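Local coordinates for glycoside hydrolase, GH17 family (Formosa sp. Hel1_33_131, PDB 6FCG), which probably hydrolyses internal beta-1,3-glucosidic bonds of the algal storage glucan laminarin, acting as an endo-laminarinase of glycoside hydrolase family 17, at residues A[85-90]-A[116-121]; A[162-167]-A[203-208]. All blocks are in the same frame, centred on the assembly; numbering follows the deposited sequence.

Contact 1 (A[85-90]-A[116-121]); sequences ILRTYN and YMMVGA
One face of the Arg87 guanidinium receives the Tyr89 ring, whose CE2 stands 3.3 Å above the guanidinium plane and is offset toward its rim; Met118 CE approaches the group obliquely. The guanidinium is held by residues of two other strands: NH1 forms a salt bridge with Glu305 OE2, which also hydrogen-bonds Tyr89 OH, and NH2 bonds Asn168 OD1. The other flat group, the Tyr116 ring, leads away from strand 83-87 to a hydrogen bond with Glu114, so that its CB, 4.0 Å from Ile85 CG1, makes the side-chain contact. Arg87 and Met118 both leave the backbone with CG anti to N (chi1 -160° and 177°) and run extended side by side, the thioether SD lying 3.5 Å from Arg87 CG. An alanine at Arg87 would remove this aliphatic stem and the charged group, and would probably loosen the packing on Met118 and Tyr89 and take away this salt bridge to Glu305 and the bond to Asn168. On the sheet face of Leu86 and Met117, which helix 95-109 covers, Met117 bends at its last torsion and brings CE to 3.8 Å from Leu86 CD1. The backbones are parallel: Leu86 N donates to Tyr116 O at 2.8 Å from above the carbonyl plane, whereas Met118 N reaches Leu86 O at 2.7 Å nearly along the C=O axis (175° at the hydrogen). Thr88 N adds a weak bond to Met118 O. Beyond the paired residues a water spans Tyr89 O and, weakly, Ala121 O, while a side chain at Gly120 would run into Thr88 O. Two neighbouring parallel strands joined through helix 95-109 form a right-handed beta-alpha-beta unit of the TIM barrel, and Arg87 and Tyr89 stand at the C-terminal end of its strands, where family 17 enzymes carry their active site.

Contact 2 (A[162-167]-A[203-208]); sequences KVIAVG and KDLWIT
Side chain meets side chain most closely where Thr208 packs on Ala165. Thr208 OG1 is anti to the backbone N (chi1 -169°), which directs the hydroxyl to the carbonyl of Tyr237 and places the methyl CG2 in the crowded position between N and the carbonyl carbon. From there CG2 lies 3.8 Å from Ala165 CB and 3.9 Å from Val163 CG1, three apolar groups meeting on the inner face, where Met118 of strand 116-121 covers Val163 and Thr208. Four backbone hydrogen bonds join the strands in parallel. Ile164 N donates to Trp206 O nearly along its C=O axis, Thr208 N meets Ile164 O in the carbonyl plane, and Val166 N comes to Thr208 O, at 2.8 Å, from above the plane of the Thr208 carbonyl. Strands 161-168 and 206-212, with helix 182-197 between them in sequence, make a right-handed beta-alpha-beta crossover of the TIM barrel. The helix covers the outer face, resting on Ile164, Val166 and Ile207. On that face the side chains touch more lightly: Ile207 CD1 approaches Ile164 CB at 4.2 Å, and Ile164 CD1 crosses Leu205 obliquely, 4.0 Å from CD2. Leu205, with CG anti to its N, turns its other methyl, CD1, back against the Lys162 carbonyl carbon at 3.7 Å. Toward the N-terminal ends of the strands the contact slackens. The bond from Trp206 N to Lys162 O is straight, 174° at the hydrogen, but stretches to 3.3 Å. Trp206 offers Val163 CG2 its CB, at 4.2 Å, while the partly exposed indole swings away to Leu44 and helix 40-43. Lys162 points its CB away from strand 206-212, its NZ bonding the carbonyls of Pro158 and Val38, and the chain just before Leu205 is exposed to solvent.

Contact 1 closes before contact 2 opens along the chain, and their centres are about 10 Å apart in one parallel sheet. Four consecutive strands of it, 83-87, 116-121, 161-168 and 206-212, follow one another in both sequence and space, so 116-121 and 161-168, one from each contact, are direct neighbours. They are joined by probable hydrogen bonds from Val119 N to Val163 O and from Gly167 N to Ala121 O, and Met118 CE packs on Ala165 CB at 3.7 Å. Helices 95-109 and 182-197 connect the strands within each contact, and helix 143-156 links the contacts. Together they form a continuous arc of the TIM barrel wall, consistent with a scaffold for a glucan-cleaving site.

Contact 1 (A[85-90]-A[116-121])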
loop_
_atom_site.group_PDB
_atom_site.type_symbol
_atom_site.label_atom_id
_atom_site.label_comp_id
_atom_site.label_asym_id
_atom_site.label_seq_id
_atom_site.Cartn_x
_atom_site.Cartn_y
_atom_site.Cartn_z
ATOM N N ILE A 85 46.893 10.644 -3.148
ATOM C CA ILE A 85 46.663 10.671 -1.701
ATOM C C ILE A 85 45.410 9.895 -1.357
ATOM O O ILE A 85 44.395 9.981 -2.054
ATOM C CB ILE A 85 46.676 12.114 -1.128
ATOM C CG1 ILE A 85 46.427 12.087 0.362
ATOM C CG2 ILE A 85 45.659 13.009 -1.833
ATOM C CD1 ILE A 85 46.873 13.347 1.060
ATOM N N LEU A 86 45.507 9.067 -0.324
ATOM C CA LEU A 86 44.343 8.341 0.134
ATOM C C LEU A 86 44.018 8.611 1.589
ATOM O O LEU A 86 44.816 9.157 2.333
ATOM C CB LEU A 86 44.360 6.857 -0.266
ATOM C CG LEU A 86 45.611 6.083 -0.057
ATOM C CD1 LEU A 86 45.622 5.445 1.309
ATOM C CD2 LEU A 86 45.727 4.970 -1.061
ATOM N N ARG A 87 42.786 8.257 1.934
ATOM C CA ARG A 87 42.187 8.464 3.229
ATOM C C ARG A 87 41.771 7.160 3.865
ATOM O O ARG A 87 41.268 6.257 3.204
ATOM C CB ARG A 87 40.914 9.240 3.019
ATOM C CG ARG A 87 40.451 9.913 4.248
ATOM C CD ARG A 87 39.055 10.460 4.109
ATOM N NE ARG A 87 38.567 10.552 5.469
ATOM C CZ ARG A 87 37.301 10.602 5.833
ATOM N NH1 ARG A 87 36.317 10.650 4.929
ATOM N NH2 ARG A 87 37.038 10.620 7.140
ATOM N N THR A 88 41.881 7.127 5.170
ATOM C CA THR A 88 41.706 5.935 5.982
ATOM C C THR A 88 40.880 6.283 7.228
ATOM O O THR A 88 40.748 7.480 7.574
ATOM C CB THR A 88 43.124 5.401 6.291
ATOM O OG1 THR A 88 43.323 4.166 5.578
ATOM C CG2 THR A 88 43.395 5.238 7.790
ATOM N N TYR A 89 40.304 5.284 7.891
ATOM C CA TYR A 89 39.238 5.577 8.902
ATOM C C TYR A 89 39.554 5.256 10.368
ATOM O O TYR A 89 39.125 5.985 11.273
ATOM C CB TYR A 89 37.917 4.923 8.476
ATOM C CG TYR A 89 37.333 5.617 7.280
ATOM C CD1 TYR A 89 37.727 5.263 5.995
ATOM C CD2 TYR A 89 36.416 6.660 7.428
ATOM C CE1 TYR A 89 37.238 5.942 4.885
ATOM C CE2 TYR A 89 35.897 7.323 6.328
ATOM C CZ TYR A 89 36.310 6.970 5.055
ATOM O OH TYR A 89 35.802 7.605 3.951
ATOM N N ASN A 90 40.285 4.172 10.595
ATOM C CA ASN A 90 40.769 3.882 11.915
ATOM C C ASN A 90 42.167 3.298 11.885
ATOM O O ASN A 90 42.665 2.893 10.840
ATOM C CB ASN A 90 39.835 2.939 12.645
ATOM C CG ASN A 90 39.780 1.577 12.016
ATOM O OD1 ASN A 90 39.001 1.370 11.098
ATOM N ND2 ASN A 90 40.568 0.648 12.485
ATOM N N TYR A 116 50.487 9.295 -0.835
ATOM C CA TYR A 116 50.381 9.909 0.489
ATOM C C TYR A 116 49.116 9.495 1.195
ATOM O O TYR A 116 48.195 8.956 0.579
ATOM C CB TYR A 116 50.413 11.403 0.344
ATOM C CG TYR A 116 51.660 11.845 -0.358
ATOM C CD1 TYR A 116 52.887 11.826 0.289
ATOM C CD2 TYR A 116 51.622 12.239 -1.683
ATOM C CE1 TYR A 116 54.037 12.215 -0.360
ATOM C CE2 TYR A 116 52.769 12.643 -2.341
ATOM C CZ TYR A 116 53.971 12.643 -1.675
ATOM O OH TYR A 116 55.102 13.025 -2.352
ATOM N N MET A 117 49.089 9.703 2.502
ATOM C CA MET A 117 47.974 9.251 3.334
ATOM C C MET A 117 47.449 10.287 4.318
ATOM O O MET A 117 48.216 10.958 4.995
ATOM C CB MET A 117 48.356 8.003 4.103
ATOM C CG MET A 117 47.174 7.352 4.823
ATOM S SD MET A 117 47.414 5.654 5.463
ATOM C CE MET A 117 48.208 4.865 4.078
ATOM N N MET A 118 46.117 10.401 4.360
ATOM C CA MET A 118 45.343 11.082 5.415
ATOM C C MET A 118 44.895 9.998 6.371
ATOM O O MET A 118 44.076 9.177 5.999
ATOM C CB MET A 118 44.144 11.778 4.790
ATOM C CG MET A 118 43.195 12.477 5.759
ATOM S SD MET A 118 41.730 13.133 4.905
ATOM C CE MET A 118 40.767 13.613 6.325
ATOM N N VAL A 119 45.477 9.946 7.577
ATOM C CA VAL A 119 45.203 8.863 8.531
ATOM C C VAL A 119 44.096 9.260 9.470
ATOM O O VAL A 119 44.168 10.278 10.136
ATOM C CB VAL A 119 46.419 8.479 9.357
ATOM C CG1 VAL A 119 46.046 7.505 10.464
ATOM C CG2 VAL A 119 47.459 7.839 8.480
ATOM N N GLY A 120 43.071 8.421 9.525
ATOM C CA GLY A 120 41.928 8.608 10.402
ATOM C C GLY A 120 42.124 7.916 11.722
ATOM O O GLY A 120 42.430 6.719 11.786
ATOM N N ALA A 121 41.981 8.707 12.779
ATOM C CA ALA A 121 41.923 8.207 14.141
ATOM C C ALA A 121 40.439 8.212 14.481
ATOM O O ALA A 121 39.800 9.282 14.436
ATOM C CB ALA A 121 42.692 9.121 15.075
HETATM O O HOH W 1 38.404 8.748 11.620
#

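Contact 2 (A[162-167]-A[203-208])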
loop_
_atom_site.group_PDB
_atom_site.type_symbol
_atom_site.label_atom_id
_atom_site.label_comp_id
_atom_site.label_asym_id
_atom_site.label_seq_id
_atom_site.Cartn_x
_atom_site.Cartn_y
_atom_site.Cartn_z
ATOM N N LYS A 162 50.638 12.544 5.740
ATOM C CA LYS A 162 50.617 14.007 5.697
ATOM C C LYS A 162 49.517 14.677 6.508
ATOM O O LYS A 162 49.571 15.883 6.704
ATOM C CB LYS A 162 50.478 14.461 4.254
ATOM C CG LYS A 162 51.574 13.942 3.364
ATOM C CD LYS A 162 52.942 14.496 3.761
ATOM C CE LYS A 162 54.078 13.607 3.283
ATOM N NZ LYS A 162 55.301 13.995 4.007
ATOM N N VAL A 163 48.527 13.908 6.956
ATOM C CA VAL A 163 47.391 14.437 7.709
ATOM C C VAL A 163 46.949 13.404 8.731
ATOM O O VAL A 163 46.914 12.203 8.452
ATOM C CB VAL A 163 46.188 14.794 6.774
ATOM C CG1 VAL A 163 44.945 15.223 7.580
ATOM C CG2 VAL A 163 46.529 15.891 5.775
ATOM N N ILE A 164 46.615 13.891 9.927
ATOM C CA ILE A 164 45.821 13.109 10.870
ATOM C C ILE A 164 44.448 13.761 11.016
ATOM O O ILE A 164 44.357 14.937 11.290
ATOM C CB ILE A 164 46.486 12.974 12.221
ATOM C CG1 ILE A 164 47.820 12.255 12.074
ATOM C CG2 ILE A 164 45.580 12.185 13.166
ATOM C CD1 ILE A 164 48.621 12.129 13.354
ATOM N N ALA A 165 43.406 12.963 10.823
ATOM C CA ALA A 165 42.022 13.379 11.036
ATOM C C ALA A 165 41.515 12.808 12.344
ATOM O O ALA A 165 41.508 11.572 12.531
ATOM C CB ALA A 165 41.157 12.891 9.901
ATOM N N VAL A 166 41.115 13.687 13.255
ATOM C CA VAL A 166 40.536 13.298 14.550
ATOM C C VAL A 166 39.043 13.106 14.381
ATOM O O VAL A 166 38.275 14.074 14.347
ATOM C CB VAL A 166 40.796 14.381 15.606
ATOM C CG1 VAL A 166 40.168 13.995 16.940
ATOM C CG2 VAL A 166 42.282 14.591 15.785
ATOM N N GLY A 167 38.643 11.863 14.216
ATOM C CA GLY A 167 37.236 11.517 14.054
ATOM C C GLY A 167 36.719 11.457 12.628
ATOM O O GLY A 167 37.258 12.079 11.708
ATOM N N LYS A 203 56.280 19.803 12.066
ATOM C CA LYS A 203 55.485 21.036 12.053
ATOM C C LYS A 203 54.621 21.192 10.809
ATOM O O LYS A 203 53.669 21.983 10.828
ATOM C CB LYS A 203 56.367 22.253 12.301
ATOM C CG LYS A 203 56.597 22.431 13.784
ATOM C CD LYS A 203 57.574 23.539 14.065
ATOM C CE LYS A 203 57.868 23.693 15.560
ATOM N NZ LYS A 203 58.847 24.806 15.676
ATOM N N ASP A 204 54.958 20.456 9.746
ATOM C CA ASP A 204 54.175 20.460 8.504
ATOM C C ASP A 204 53.021 19.437 8.407
ATOM O O ASP A 204 52.286 19.427 7.409
ATOM C CB ASP A 204 55.114 20.246 7.327
ATOM C CG ASP A 204 56.079 21.409 7.118
ATOM O OD1 ASP A 204 55.628 22.575 7.119
ATOM O OD2 ASP A 204 57.286 21.144 6.904
ATOM N N LEU A 205 52.886 18.596 9.432
ATOM C CA LEU A 205 51.797 17.638 9.545
ATOM C C LEU A 205 50.524 18.374 9.861
ATOM O O LEU A 205 50.483 19.153 10.809
ATOM C CB LEU A 205 52.075 16.628 10.668
ATOM C CG LEU A 205 51.041 15.541 10.902
ATOM C CD1 LEU A 205 51.092 14.499 9.810
ATOM C CD2 LEU A 205 51.247 14.884 12.240
ATOM N N TRP A 206 49.504 18.174 9.050
ATOM C CA TRP A 206 48.265 18.908 9.211
ATOM C C TRP A 206 47.265 18.100 10.026
ATOM O O TRP A 206 47.160 16.890 9.858
ATOM C CB TRP A 206 47.713 19.334 7.832
ATOM C CG TRP A 206 48.174 20.702 7.402
ATOM C CD1 TRP A 206 49.222 21.405 7.909
ATOM C CD2 TRP A 206 47.612 21.520 6.367
ATOM N NE1 TRP A 206 49.349 22.605 7.264
ATOM C CE2 TRP A 206 48.390 22.697 6.300
ATOM C CE3 TRP A 206 46.546 21.367 5.487
ATOM C CZ2 TRP A 206 48.121 23.721 5.412
ATOM C CZ3 TRP A 206 46.276 22.382 4.582
ATOM C CH2 TRP A 206 47.065 23.549 4.555
ATOM N N ILE A 207 46.522 18.791 10.894
ATOM C CA ILE A 207 45.527 18.158 11.743
ATOM C C ILE A 207 44.158 18.659 11.360
ATOM O O ILE A 207 43.970 19.841 11.099
ATOM C CB ILE A 207 45.782 18.468 13.213
ATOM C CG1 ILE A 207 47.257 18.241 13.574
ATOM C CG2 ILE A 207 44.879 17.609 14.097
ATOM C CD1 ILE A 207 47.758 16.814 13.384
ATOM N N THR A 208 43.187 17.753 11.329
ATOM C CA THR A 208 41.793 18.103 10.994
ATOM C C THR A 208 40.847 17.187 11.718
ATOM O O THR A 208 41.267 16.368 12.543
ATOM C CB THR A 208 41.537 18.022 9.463
ATOM O OG1 THR A 208 40.277 18.602 9.122
ATOM C CG2 THR A 208 41.593 16.570 8.951
#